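Local coordinates for putative fusidic acid resistance protein (Staphylococcus aureus, PDB 2YB5), which confers resistance to the antibiotic fusidic acid by mediating ribosome clearance, probably through binding to elongation factor G, at residues N5-Y10 with D47-K52; Q85-P90 with K116-L121; D166-L171 with I190-F195. All coordinates share one frame; numbering follows the deposited sequence.

Contact 1 (N5-Y10 with D47-K52)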
ATOM      1  N   ASN A   5       6.744   4.979 -17.503  1.00 91.06           N
ATOM      2  CA  ASN A   5       7.585   3.782 -17.514  1.00 88.32           C
ATOM      3  C   ASN A   5       7.888   3.380 -16.060  1.00 82.15           C
ATOM      4  O   ASN A   5       8.974   2.895 -15.750  1.00 82.50           O
ATOM      5  CB  ASN A   5       8.872   4.051 -18.307  1.00 92.59           C
ATOM      6  CG  ASN A   5       9.475   2.793 -18.930  1.00 94.61           C
ATOM      7  OD1 ASN A   5       8.764   1.888 -19.388  1.00 94.98           O
ATOM      8  ND2 ASN A   5      10.805   2.748 -18.978  1.00 97.73           N
ATOM      9  N   LYS A   6       6.916   3.589 -15.175  1.00 76.11           N
ATOM     10  CA  LYS A   6       7.033   3.183 -13.771  1.00 70.72           C
ATOM     11  C   LYS A   6       5.683   2.770 -13.188  1.00 65.70           C
ATOM     12  O   LYS A   6       4.639   3.032 -13.776  1.00 65.85           O
ATOM     13  CB  LYS A   6       7.682   4.281 -12.917  1.00 70.74           C
ATOM     14  CG  LYS A   6       7.536   5.684 -13.431  1.00 73.09           C
ATOM     15  CD  LYS A   6       8.143   6.673 -12.446  1.00 74.32           C
ATOM     16  CE  LYS A   6       9.676   6.625 -12.429  1.00 76.87           C
ATOM     17  NZ  LYS A   6      10.222   7.737 -11.590  1.00 77.07           N
ATOM     18  N   ILE A   7       5.719   2.121 -12.031  1.00 60.74           N
ATOM     19  CA  ILE A   7       4.523   1.501 -11.451  1.00 56.96           C
ATOM     20  C   ILE A   7       4.152   2.122 -10.117  1.00 53.96           C
ATOM     21  O   ILE A   7       4.976   2.749  -9.458  1.00 53.54           O
ATOM     22  CB  ILE A   7       4.707  -0.035 -11.254  1.00 55.57           C
ATOM     23  CG1 ILE A   7       5.905  -0.342 -10.345  1.00 54.71           C
ATOM     24  CG2 ILE A   7       4.874  -0.723 -12.602  1.00 57.48           C
ATOM     25  CD1 ILE A   7       5.850  -1.709  -9.712  1.00 53.50           C
ATOM     26  N   GLU A   8       2.905   1.918  -9.711  1.00 51.59           N
ATOM     27  CA  GLU A   8       2.432   2.427  -8.427  1.00 49.30           C
ATOM     28  C   GLU A   8       3.028   1.625  -7.272  1.00 46.31           C
ATOM     29  O   GLU A   8       3.411   0.462  -7.435  1.00 45.40           O
ATOM     30  CB  GLU A   8       0.906   2.399  -8.380  1.00 50.12           C
ATOM     31  CG  GLU A   8       0.228   3.221  -9.486  1.00 54.11           C
ATOM     32  CD  GLU A   8       0.637   4.687  -9.483  1.00 57.84           C
ATOM     33  OE1 GLU A   8       0.852   5.258  -8.387  1.00 58.91           O
ATOM     34  OE2 GLU A   8       0.735   5.278 -10.582  1.00 62.66           O
ATOM     35  N   VAL A   9       3.145   2.271  -6.120  1.00 44.28           N
ATOM     36  CA  VAL A   9       3.641   1.631  -4.901  1.00 42.51           C
ATOM     37  C   VAL A   9       2.840   0.363  -4.561  1.00 41.31           C
ATOM     38  O   VAL A   9       3.419  -0.669  -4.195  1.00 39.75           O
ATOM     39  CB  VAL A   9       3.601   2.626  -3.697  1.00 42.52           C
ATOM     40  CG1 VAL A   9       3.762   1.904  -2.374  1.00 41.28           C
ATOM     41  CG2 VAL A   9       4.681   3.703  -3.853  1.00 43.43           C
ATOM     42  N   TYR A  10       1.513   0.435  -4.673  1.00 41.16           N
ATOM     43  CA  TYR A  10       0.680  -0.748  -4.397  1.00 41.69           C
ATOM     44  C   TYR A  10       0.937  -1.926  -5.369  1.00 41.37           C
ATOM     45  O   TYR A  10       0.856  -3.078  -4.968  1.00 40.99           O
ATOM     46  CB  TYR A  10      -0.804  -0.390  -4.324  1.00 42.46           C
ATOM     47  CG  TYR A  10      -1.432   0.113  -5.599  1.00 45.01           C
ATOM     48  CD1 TYR A  10      -1.978  -0.769  -6.531  1.00 46.85           C
ATOM     49  CD2 TYR A  10      -1.530   1.477  -5.852  1.00 48.00           C
ATOM     50  CE1 TYR A  10      -2.577  -0.306  -7.695  1.00 48.85           C
ATOM     51  CE2 TYR A  10      -2.122   1.948  -7.008  1.00 50.26           C
ATOM     52  CZ  TYR A  10      -2.645   1.057  -7.922  1.00 51.48           C
ATOM     53  OH  TYR A  10      -3.235   1.542  -9.062  1.00 56.43           O
ATOM     54  N   ASP A  47       2.968  -9.044 -16.206  1.00 54.07           N
ATOM     55  CA  ASP A  47       1.846  -8.216 -16.641  1.00 55.63           C
ATOM     56  C   ASP A  47       1.829  -6.857 -15.926  1.00 55.29           C
ATOM     57  O   ASP A  47       1.541  -5.837 -16.549  1.00 57.19           O
ATOM     58  CB  ASP A  47       0.512  -8.965 -16.463  1.00 55.18           C
ATOM     59  CG  ASP A  47       0.322 -10.078 -17.490  1.00 57.60           C
ATOM     60  OD1 ASP A  47       1.027 -10.082 -18.530  1.00 60.32           O
ATOM     61  OD2 ASP A  47      -0.535 -10.960 -17.259  1.00 59.07           O
ATOM     62  N   ILE A  48       2.170  -6.842 -14.636  1.00 53.72           N
ATOM     63  CA  ILE A  48       2.265  -5.593 -13.869  1.00 53.31           C
ATOM     64  C   ILE A  48       3.221  -4.599 -14.547  1.00 55.83           C
ATOM     65  O   ILE A  48       3.006  -3.388 -14.487  1.00 56.35           O
ATOM     66  CB  ILE A  48       2.715  -5.849 -12.413  1.00 51.27           C
ATOM     67  CG1 ILE A  48       1.580  -6.500 -11.611  1.00 49.42           C
ATOM     68  CG2 ILE A  48       3.155  -4.561 -11.736  1.00 49.43           C
ATOM     69  CD1 ILE A  48       2.003  -6.972 -10.247  1.00 47.40           C
ATOM     70  N   PHE A  49       4.258  -5.119 -15.203  1.00 58.00           N
ATOM     71  CA  PHE A  49       5.207  -4.281 -15.939  1.00 60.84           C
ATOM     72  C   PHE A  49       4.842  -4.106 -17.417  1.00 64.74           C
ATOM     73  O   PHE A  49       5.141  -3.063 -17.994  1.00 67.15           O
ATOM     74  CB  PHE A  49       6.629  -4.821 -15.776  1.00 61.11           C
ATOM     75  CG  PHE A  49       7.175  -4.641 -14.386  1.00 58.33           C
ATOM     76  CD1 PHE A  49       7.715  -3.414 -13.986  1.00 58.11           C
ATOM     77  CD2 PHE A  49       7.119  -5.673 -13.462  1.00 54.79           C
ATOM     78  CE1 PHE A  49       8.219  -3.238 -12.704  1.00 55.37           C
ATOM     79  CE2 PHE A  49       7.616  -5.508 -12.178  1.00 52.96           C
ATOM     80  CZ  PHE A  49       8.167  -4.287 -11.797  1.00 54.39           C
ATOM     81  N   LYS A  50       4.185  -5.095 -18.027  1.00 66.45           N
ATOM     82  CA  LYS A  50       3.756  -4.965 -19.435  1.00 70.68           C
ATOM     83  C   LYS A  50       2.783  -3.802 -19.608  1.00 72.78           C
ATOM     84  O   LYS A  50       2.913  -3.012 -20.542  1.00 75.98           O
ATOM     85  CB  LYS A  50       3.107  -6.249 -19.970  1.00 70.78           C
ATOM     86  CG  LYS A  50       4.089  -7.343 -20.381  1.00 71.34           C
ATOM     87  CD  LYS A  50       3.685  -8.024 -21.696  1.00 73.67           C
ATOM     88  CE  LYS A  50       2.304  -8.674 -21.627  1.00 72.62           C
ATOM     89  NZ  LYS A  50       2.061  -9.616 -22.765  1.00 75.03           N
ATOM     90  N   GLU A  51       1.814  -3.707 -18.699  1.00 71.74           N
ATOM     91  CA  GLU A  51       0.868  -2.580 -18.664  1.00 73.72           C
ATOM     92  C   GLU A  51       1.562  -1.214 -18.845  1.00 75.95           C
ATOM     93  O   GLU A  51       1.013  -0.321 -19.495  1.00 78.88           O
ATOM     94  CB  GLU A  51       0.080  -2.613 -17.345  1.00 70.99           C
ATOM     95  CG  GLU A  51      -1.085  -1.620 -17.237  1.00 73.15           C
ATOM     96  CD  GLU A  51      -1.628  -1.498 -15.810  1.00 71.48           C
ATOM     97  OE1 GLU A  51      -1.498  -2.472 -15.030  1.00 69.96           O
ATOM     98  OE2 GLU A  51      -2.177  -0.427 -15.468  1.00 71.94           O
ATOM     99  N   LYS A  52       2.765  -1.067 -18.284  1.00 75.28           N
ATOM    100  CA  LYS A  52       3.502   0.200 -18.302  1.00 77.14           C
ATOM    101  C   LYS A  52       4.742   0.182 -19.216  1.00 80.31           C
ATOM    102  O   LYS A  52       5.611   1.045 -19.099  1.00 81.32           O
ATOM    103  CB  LYS A  52       3.913   0.571 -16.872  1.00 74.30           C
ATOM    104  CG  LYS A  52       2.748   0.880 -15.940  1.00 72.65           C
ATOM    105  CD  LYS A  52       2.166   2.267 -16.202  1.00 75.16           C
ATOM    106  CE  LYS A  52       1.103   2.641 -15.170  1.00 73.92           C
ATOM    107  NZ  LYS A  52      -0.141   1.843 -15.333  1.00 74.26           N
TER
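I7 carries one packed half of this contact, pressing its branched side chain onto the last turn of helix 35-50. CG1 of I7 sits between its own backbone N and carbonyl carbon (chi1 58°), which leaves CG2 anti to the carbonyl carbon, 4.3 Å from CG2 of I48. CD1, carried on by an extended chi2 (159°), lies 4.0 Å from CZ of F49, the two side chains crossing obliquely. A beta-branched aliphatic fills the buried site well, and F12 and V15 of helix 9-27 extend this apolar patch.

The other packed half is the alkyl chain of K52, whose methylenes lie against the backbone of K6, CD of K52 coming 3.5 Å from K6 O. A long lysine suits the place: its alkyl part covers the chain, and beyond it, on the looser solvent side, NZ forms a salt bridge with OE2 of exposed E51 at 3.1 Å. E8, whose carboxylate is near K52 NZ but not in contact with it, occupies the N-cap position of helix 9-27. Joining the lead-in of one helix to the end of the next in this way is typical of an antiparallel helical hairpin, here in the N-terminal elongation factor G-binding region.

Contact 2 (Q85-P90 with K116-L121); sequences QDFEIP and KEISYL
An aromatic ring packed against a neighbouring loop, with a salt bridge at one end, makes up this contact between two irregular segments near the centre of the chain. The ring is that of F87. Its CG stands anti to the backbone N (chi1 -176°), and from there the ring extends over 118-121. CD1 of I118 lies over one ring face in a CH-pi contact, 4.2 Å from the centroid and 28° off the ring normal. At the edge, near the ring plane, S119 O approaches CE1 of F87 at 3.4 Å, where the weakly positive aromatic hydrogens suit a carbonyl oxygen. The side chains of L121 and F87 cross at about a right angle, CB of L121 lying 3.9 Å from F87 CE2. A large flat residue suits this place because it can meet an aliphatic group, a carbonyl and a second aliphatic group at once.

The contact spans the junction between the N-terminal helical region and the C-terminal treble-clef zinc-finger region: L121 begins the first strand of the antiparallel sheet, and Y120, pointing away from 85-90, touches S194 and the zinc ligand C197.

Further along, CG2 of I89 meets CD2 of L121 at 3.8 Å, and I113 packs on both residues. At the other end K116 lies across D86 and bends at its last torsion (chi4 -69°), bringing NZ to D86 OD1 at 3.1 Å on the syn side of the carboxylate. The second oxygen, OD2, is hydrogen-bonded to T115 OG1.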
ATOM      1  N   GLN A  85       6.883   4.691  -9.016  1.00 53.16           N
ATOM      2  CA  GLN A  85       6.368   6.066  -9.026  1.00 53.10           C
ATOM      3  C   GLN A  85       6.148   6.571  -7.599  1.00 50.31           C
ATOM      4  O   GLN A  85       5.252   6.088  -6.895  1.00 48.93           O
ATOM      5  CB  GLN A  85       5.042   6.113  -9.799  1.00 53.70           C
ATOM      6  CG  GLN A  85       4.365   7.472  -9.869  1.00 55.22           C
ATOM      7  CD  GLN A  85       5.066   8.440 -10.795  1.00 59.42           C
ATOM      8  OE1 GLN A  85       5.375   9.564 -10.402  1.00 62.41           O
ATOM      9  NE2 GLN A  85       5.318   8.018 -12.034  1.00 61.33           N
ATOM     10  N   ASP A  86       6.953   7.542  -7.176  1.00 50.52           N
ATOM     11  CA  ASP A  86       6.844   8.099  -5.822  1.00 48.20           C
ATOM     12  C   ASP A  86       5.490   8.742  -5.558  1.00 45.08           C
ATOM     13  O   ASP A  86       4.846   9.291  -6.452  1.00 44.00           O
ATOM     14  CB  ASP A  86       7.921   9.160  -5.564  1.00 49.08           C
ATOM     15  CG  ASP A  86       9.299   8.577  -5.481  1.00 51.10           C
ATOM     16  OD1 ASP A  86       9.873   8.272  -6.543  1.00 55.08           O
ATOM     17  OD2 ASP A  86       9.815   8.445  -4.352  1.00 52.94           O
ATOM     18  N   PHE A  87       5.071   8.657  -4.302  1.00 43.03           N
ATOM     19  CA  PHE A  87       3.891   9.356  -3.825  1.00 40.40           C
ATOM     20  C   PHE A  87       4.229  10.843  -3.761  1.00 39.67           C
ATOM     21  O   PHE A  87       5.231  11.218  -3.165  1.00 39.19           O
ATOM     22  CB  PHE A  87       3.528   8.837  -2.438  1.00 39.34           C
ATOM     23  CG  PHE A  87       2.273   9.419  -1.878  1.00 37.75           C
ATOM     24  CD1 PHE A  87       1.054   8.815  -2.118  1.00 37.51           C
ATOM     25  CD2 PHE A  87       2.309  10.573  -1.102  1.00 37.53           C
ATOM     26  CE1 PHE A  87      -0.117   9.333  -1.589  1.00 36.45           C
ATOM     27  CE2 PHE A  87       1.152  11.106  -0.580  1.00 36.22           C
ATOM     28  CZ  PHE A  87      -0.069  10.482  -0.823  1.00 36.71           C
ATOM     29  N   GLU A  88       3.404  11.670  -4.397  1.00 39.31           N
ATOM     30  CA  GLU A  88       3.523  13.129  -4.301  1.00 39.33           C
ATOM     31  C   GLU A  88       2.736  13.618  -3.092  1.00 37.29           C
ATOM     32  O   GLU A  88       1.549  13.302  -2.936  1.00 37.31           O
ATOM     33  CB  GLU A  88       3.024  13.806  -5.577  1.00 40.21           C
ATOM     34  CG  GLU A  88       3.814  13.364  -6.810  1.00 43.76           C
ATOM     35  CD  GLU A  88       3.376  14.046  -8.089  1.00 47.79           C
ATOM     36  OE1 GLU A  88       2.396  14.830  -8.060  1.00 51.10           O
ATOM     37  OE2 GLU A  88       4.018  13.793  -9.130  1.00 50.79           O
ATOM     38  N   ILE A  89       3.420  14.337  -2.217  1.00 35.48           N
ATOM     39  CA  ILE A  89       2.818  14.844  -1.013  1.00 34.78           C
ATOM     40  C   ILE A  89       2.403  16.284  -1.304  1.00 34.26           C
ATOM     41  O   ILE A  89       3.221  17.072  -1.774  1.00 34.36           O
ATOM     42  CB  ILE A  89       3.803  14.840   0.172  1.00 34.99           C
ATOM     43  CG1 ILE A  89       4.371  13.438   0.409  1.00 35.75           C
ATOM     44  CG2 ILE A  89       3.104  15.342   1.415  1.00 33.57           C
ATOM     45  CD1 ILE A  89       5.175  13.319   1.709  1.00 36.64           C
ATOM     46  N   PRO A  90       1.138  16.629  -1.042  1.00 33.33           N
ATOM     47  CA  PRO A  90       0.672  17.983  -1.322  1.00 33.38           C
ATOM     48  C   PRO A  90       1.527  19.074  -0.660  1.00 32.49           C
ATOM     49  O   PRO A  90       2.105  18.847   0.394  1.00 32.14           O
ATOM     50  CB  PRO A  90      -0.726  18.010  -0.709  1.00 33.01           C
ATOM     51  CG  PRO A  90      -1.148  16.628  -0.618  1.00 33.97           C
ATOM     52  CD  PRO A  90       0.076  15.782  -0.477  1.00 33.62           C
ATOM     53  N   LYS A 116       8.417   6.004  -1.751  1.00 44.69           N
ATOM     54  CA  LYS A 116       8.257   4.781  -2.537  1.00 45.57           C
ATOM     55  C   LYS A 116       7.587   3.660  -1.715  1.00 44.87           C
ATOM     56  O   LYS A 116       7.520   2.519  -2.165  1.00 45.55           O
ATOM     57  CB  LYS A 116       9.616   4.301  -3.061  1.00 48.16           C
ATOM     58  CG  LYS A 116      10.317   5.298  -3.981  1.00 49.39           C
ATOM     59  CD  LYS A 116      11.718   4.825  -4.333  1.00 54.04           C
ATOM     60  CE  LYS A 116      12.451   5.820  -5.202  1.00 55.87           C
ATOM     61  NZ  LYS A 116      11.878   5.918  -6.574  1.00 57.12           N
ATOM     62  N   GLU A 117       7.123   3.991  -0.510  1.00 42.81           N
ATOM     63  CA  GLU A 117       6.531   3.008   0.394  1.00 42.35           C
ATOM     64  C   GLU A 117       5.101   3.311   0.783  1.00 39.41           C
ATOM     65  O   GLU A 117       4.509   2.568   1.584  1.00 39.25           O
ATOM     66  CB  GLU A 117       7.357   2.902   1.674  1.00 43.55           C
ATOM     67  CG  GLU A 117       8.802   2.525   1.463  1.00 46.03           C
ATOM     68  CD  GLU A 117       9.463   2.158   2.771  1.00 48.74           C
ATOM     69  OE1 GLU A 117       9.309   2.935   3.741  1.00 49.50           O
ATOM     70  OE2 GLU A 117      10.116   1.094   2.834  1.00 50.69           O
ATOM     71  N   ILE A 118       4.521   4.365   0.223  1.00 37.10           N
ATOM     72  CA  ILE A 118       3.134   4.690   0.539  1.00 35.14           C
ATOM     73  C   ILE A 118       2.277   4.894  -0.699  1.00 34.53           C
ATOM     74  O   ILE A 118       2.690   5.535  -1.669  1.00 34.69           O
ATOM     75  CB  ILE A 118       3.007   5.902   1.491  1.00 34.52           C
ATOM     76  CG1 ILE A 118       3.836   7.087   1.024  1.00 33.42           C
ATOM     77  CG2 ILE A 118       3.390   5.519   2.922  1.00 34.22           C
ATOM     78  CD1 ILE A 118       3.444   8.376   1.756  1.00 33.18           C
ATOM     79  N   SER A 119       1.095   4.289  -0.654  1.00 33.84           N
ATOM     80  CA  SER A 119       0.043   4.518  -1.621  1.00 33.62           C
ATOM     81  C   SER A 119      -0.884   5.601  -1.090  1.00 32.52           C
ATOM     82  O   SER A 119      -1.562   6.281  -1.850  1.00 32.36           O
ATOM     83  CB  SER A 119      -0.745   3.237  -1.851  1.00 34.12           C
ATOM     84  OG  SER A 119       0.072   2.270  -2.486  1.00 35.72           O
ATOM     85  N   TYR A 120      -0.943   5.733   0.225  1.00 31.48           N
ATOM     86  CA  TYR A 120      -1.660   6.843   0.826  1.00 30.58           C
ATOM     87  C   TYR A 120      -0.922   7.369   2.052  1.00 29.80           C
ATOM     88  O   TYR A 120      -0.216   6.625   2.732  1.00 30.65           O
ATOM     89  CB  TYR A 120      -3.087   6.423   1.184  1.00 29.96           C
ATOM     90  CG  TYR A 120      -3.243   5.557   2.399  1.00 28.44           C
ATOM     91  CD1 TYR A 120      -3.365   6.114   3.664  1.00 27.56           C
ATOM     92  CD2 TYR A 120      -3.331   4.162   2.277  1.00 28.02           C
ATOM     93  CE1 TYR A 120      -3.532   5.302   4.790  1.00 27.59           C
ATOM     94  CE2 TYR A 120      -3.485   3.362   3.375  1.00 27.30           C
ATOM     95  CZ  TYR A 120      -3.605   3.933   4.632  1.00 28.35           C
ATOM     96  OH  TYR A 120      -3.781   3.124   5.729  1.00 27.63           O
ATOM     97  N   LEU A 121      -1.113   8.644   2.337  1.00 28.87           N
ATOM     98  CA  LEU A 121      -0.448   9.282   3.468  1.00 28.79           C
ATOM     99  C   LEU A 121      -1.388   9.364   4.661  1.00 29.09           C
ATOM    100  O   LEU A 121      -2.364  10.137   4.645  1.00 28.39           O
ATOM    101  CB  LEU A 121       0.030  10.681   3.079  1.00 28.81           C
ATOM    102  CG  LEU A 121       0.822  11.415   4.158  1.00 29.48           C
ATOM    103  CD1 LEU A 121       1.974  10.540   4.674  1.00 30.08           C
ATOM    104  CD2 LEU A 121       1.322  12.733   3.591  1.00 29.98           C
TER

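Contact 3 (D166-L171 with I190-F195); sequences DTSLFL and ICYDSF. With ZN (zinc ion), chain C.
The zinc site of the treble-clef region takes one of its four cysteine ligands from this antiparallel strand pair. C191 SG binds the zinc ion at 2.1 Å; C158, C161 and C197 complete the site. Opposite C191, T167 forms a non-hydrogen-bonded pair with it, and their side chains diverge; that of C191 sets off away from 166-171, and its SG meets the metal. The next pair, S168 with I190, is hydrogen-bonded in both directions: S168 N to I190 O at 2.9 Å and I190 N to S168 O at 3.0 Å. Beyond the strand end, Y192 N gives D166 O a nearly straight bond of 3.0 Å (176°). The same oxygen accepts from a water that also takes the N-H of D193, bridging the turn.

S168 OG touches CD1 of Y192 at 3.5 Å while bonded to S150 O. I190, on the same face of the sheet as S168, extends from it (chi2 178°) to set CD1 3.5 Å from CB of F170. D193 caps helix 194-200, its OD1 accepting from F195 N at 3.0 Å from above the carboxylate plane. F210 of helix 204-214 covers F170 and I190, and strand 142-149 flanks 167-172 on the side away from 186-191.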
ATOM      1  N   ASP A 166      -2.452  -4.280  14.420  1.00 49.17           N
ATOM      2  CA  ASP A 166      -2.926  -3.509  15.562  1.00 49.05           C
ATOM      3  C   ASP A 166      -3.860  -2.444  15.007  1.00 46.50           C
ATOM      4  O   ASP A 166      -3.412  -1.515  14.332  1.00 46.29           O
ATOM      5  CB  ASP A 166      -1.765  -2.878  16.327  1.00 50.47           C
ATOM      6  CG  ASP A 166      -0.846  -3.911  16.973  1.00 53.51           C
ATOM      7  OD1 ASP A 166      -1.337  -4.943  17.467  1.00 54.23           O
ATOM      8  OD2 ASP A 166       0.380  -3.677  16.990  1.00 57.24           O
ATOM      9  N   THR A 167      -5.156  -2.604  15.259  1.00 45.01           N
ATOM     10  CA  THR A 167      -6.178  -1.781  14.635  1.00 42.94           C
ATOM     11  C   THR A 167      -6.915  -0.914  15.648  1.00 43.24           C
ATOM     12  O   THR A 167      -6.883  -1.172  16.846  1.00 44.00           O
ATOM     13  CB  THR A 167      -7.216  -2.652  13.891  1.00 42.71           C
ATOM     14  OG1 THR A 167      -8.081  -3.283  14.839  1.00 41.65           O
ATOM     15  CG2 THR A 167      -6.525  -3.716  13.027  1.00 42.28           C
ATOM     16  N   SER A 168      -7.562   0.132  15.155  1.00 42.21           N
ATOM     17  CA  SER A 168      -8.490   0.913  15.966  1.00 42.78           C
ATOM     18  C   SER A 168      -9.626   1.374  15.088  1.00 41.40           C
ATOM     19  O   SER A 168      -9.509   1.408  13.852  1.00 39.41           O
ATOM     20  CB  SER A 168      -7.819   2.138  16.565  1.00 43.42           C
ATOM     21  OG  SER A 168      -6.701   1.777  17.345  1.00 47.85           O
ATOM     22  N   LEU A 169     -10.716   1.757  15.735  1.00 41.52           N
ATOM     23  CA  LEU A 169     -11.911   2.160  15.026  1.00 41.13           C
ATOM     24  C   LEU A 169     -11.726   3.581  14.526  1.00 40.48           C
ATOM     25  O   LEU A 169     -11.530   4.507  15.317  1.00 40.88           O
ATOM     26  CB  LEU A 169     -13.139   2.068  15.938  1.00 42.08           C
ATOM     27  CG  LEU A 169     -14.481   2.441  15.309  1.00 42.66           C
ATOM     28  CD1 LEU A 169     -14.772   1.583  14.075  1.00 41.80           C
ATOM     29  CD2 LEU A 169     -15.604   2.307  16.356  1.00 45.40           C
ATOM     30  N   PHE A 170     -11.786   3.737  13.207  1.00 39.31           N
ATOM     31  CA  PHE A 170     -11.711   5.043  12.568  1.00 38.77           C
ATOM     32  C   PHE A 170     -13.132   5.500  12.259  1.00 40.13           C
ATOM     33  O   PHE A 170     -13.813   4.885  11.442  1.00 39.17           O
ATOM     34  CB  PHE A 170     -10.891   4.949  11.276  1.00 37.04           C
ATOM     35  CG  PHE A 170     -10.824   6.234  10.496  1.00 35.94           C
ATOM     36  CD1 PHE A 170     -11.838   6.588   9.609  1.00 36.45           C
ATOM     37  CD2 PHE A 170      -9.723   7.083  10.615  1.00 35.38           C
ATOM     38  CE1 PHE A 170     -11.754   7.784   8.861  1.00 35.95           C
ATOM     39  CE2 PHE A 170      -9.643   8.269   9.881  1.00 33.58           C
ATOM     40  CZ  PHE A 170     -10.656   8.622   9.016  1.00 34.46           C
ATOM     41  N   LEU A 171     -13.565   6.581  12.905  1.00 42.44           N
ATOM     42  CA  LEU A 171     -14.898   7.124  12.706  1.00 44.61           C
ATOM     43  C   LEU A 171     -14.851   8.424  11.918  1.00 46.02           C
ATOM     44  O   LEU A 171     -14.217   9.392  12.332  1.00 45.98           O
ATOM     45  CB  LEU A 171     -15.587   7.359  14.055  1.00 46.32           C
ATOM     46  CG  LEU A 171     -15.997   6.078  14.793  1.00 46.26           C
ATOM     47  CD1 LEU A 171     -16.774   6.411  16.056  1.00 48.83           C
ATOM     48  CD2 LEU A 171     -16.801   5.189  13.894  1.00 45.56           C
ATOM     49  N   ILE A 190      -9.182  -0.067  11.241  1.00 36.21           N
ATOM     50  CA  ILE A 190      -8.043   0.015  10.343  1.00 35.36           C
ATOM     51  C   ILE A 190      -6.728   0.030  11.129  1.00 35.41           C
ATOM     52  O   ILE A 190      -6.721   0.234  12.348  1.00 35.46           O
ATOM     53  CB  ILE A 190      -8.101   1.279   9.453  1.00 34.24           C
ATOM     54  CG1 ILE A 190      -8.058   2.556  10.312  1.00 34.96           C
ATOM     55  CG2 ILE A 190      -9.333   1.249   8.550  1.00 32.90           C
ATOM     56  CD1 ILE A 190      -8.058   3.866   9.501  1.00 33.22           C
ATOM     57  N   CYS A 191      -5.624  -0.159  10.410  1.00 34.80           N
ATOM     58  CA  CYS A 191      -4.294  -0.135  11.003  1.00 35.01           C
ATOM     59  C   CYS A 191      -4.104   1.197  11.723  1.00 35.30           C
ATOM     60  O   CYS A 191      -4.319   2.255  11.146  1.00 34.21           O
ATOM     61  CB  CYS A 191      -3.219  -0.302   9.930  1.00 35.00           C
ATOM     62  SG  CYS A 191      -3.173  -1.914   8.996  1.00 34.07           S
ATOM     63  N   TYR A 192      -3.729   1.144  12.997  1.00 36.69           N
ATOM     64  CA  TYR A 192      -3.403   2.355  13.724  1.00 37.19           C
ATOM     65  C   TYR A 192      -2.253   3.102  13.038  1.00 36.82           C
ATOM     66  O   TYR A 192      -2.277   4.327  12.907  1.00 36.36           O
ATOM     67  CB  TYR A 192      -2.992   2.033  15.155  1.00 38.88           C
ATOM     68  CG  TYR A 192      -2.895   3.279  15.992  1.00 40.46           C
ATOM     69  CD1 TYR A 192      -4.046   3.935  16.405  1.00 41.53           C
ATOM     70  CD2 TYR A 192      -1.659   3.829  16.334  1.00 42.13           C
ATOM     71  CE1 TYR A 192      -3.980   5.098  17.154  1.00 43.61           C
ATOM     72  CE2 TYR A 192      -1.583   4.987  17.089  1.00 43.12           C
ATOM     73  CZ  TYR A 192      -2.753   5.620  17.490  1.00 43.77           C
ATOM     74  OH  TYR A 192      -2.723   6.762  18.249  1.00 48.55           O
ATOM     75  N   ASP A 193      -1.254   2.332  12.619  1.00 37.04           N
ATOM     76  CA  ASP A 193      -0.073   2.839  11.938  1.00 37.13           C
ATOM     77  C   ASP A 193      -0.242   2.671  10.420  1.00 35.56           C
ATOM     78  O   ASP A 193      -0.109   1.573   9.892  1.00 35.34           O
ATOM     79  CB  ASP A 193       1.155   2.068  12.442  1.00 38.88           C
ATOM     80  CG  ASP A 193       2.423   2.458  11.739  1.00 40.52           C
ATOM     81  OD1 ASP A 193       2.421   3.408  10.935  1.00 39.92           O
ATOM     82  OD2 ASP A 193       3.443   1.797  11.993  1.00 45.62           O
ATOM     83  N   SER A 194      -0.544   3.772   9.735  1.00 34.62           N
ATOM     84  CA  SER A 194      -0.801   3.759   8.302  1.00 34.10           C
ATOM     85  C   SER A 194       0.434   3.384   7.487  1.00 35.23           C
ATOM     86  O   SER A 194       0.309   2.907   6.359  1.00 35.07           O
ATOM     87  CB  SER A 194      -1.342   5.115   7.854  1.00 33.67           C
ATOM     88  OG  SER A 194      -2.561   5.400   8.526  1.00 33.84           O
ATOM     89  N   PHE A 195       1.625   3.573   8.054  1.00 36.77           N
ATOM     90  CA  PHE A 195       2.852   3.186   7.359  1.00 38.33           C
ATOM     91  C   PHE A 195       2.998   1.676   7.287  1.00 39.25           C
ATOM     92  O   PHE A 195       3.380   1.139   6.247  1.00 39.98           O
ATOM     93  CB  PHE A 195       4.060   3.894   7.975  1.00 39.81           C
ATOM     94  CG  PHE A 195       3.945   5.388   7.875  1.00 40.78           C
ATOM     95  CD1 PHE A 195       4.334   6.040   6.720  1.00 41.25           C
ATOM     96  CD2 PHE A 195       3.339   6.125   8.892  1.00 42.03           C
ATOM     97  CE1 PHE A 195       4.184   7.419   6.595  1.00 41.04           C
ATOM     98  CE2 PHE A 195       3.177   7.500   8.771  1.00 42.78           C
ATOM     99  CZ  PHE A 195       3.603   8.147   7.619  1.00 42.02           C
TER
HETATM  100 ZN    ZN C1213      -4.104  -1.762   7.091  1.00 30.93          ZN
HETATM  101  O   HOH W   1      -1.193  -0.568  13.151  1.00 37.39           O

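Overall arrangement
Contact 3 is the buried one, while contacts 1 and 2 are each partly buried, although contact 2 lies nearest the centre of the chain. Contacts 1 and 3 do not touch, and they fall on opposite sides of that centre, one in the helical region and the other in the zinc-finger region. Contact 2 meets both: I7 O is probably hydrogen-bonded to Q85 N, and I118 and L121 pack against F195. Chemistry follows place. A helix end and the lead-in to another join through aliphatic packing and a lysine chain, irregular loops through an aromatic ring with a salt bridge, and strands through backbone hydrogen bonds beside a metal ligand.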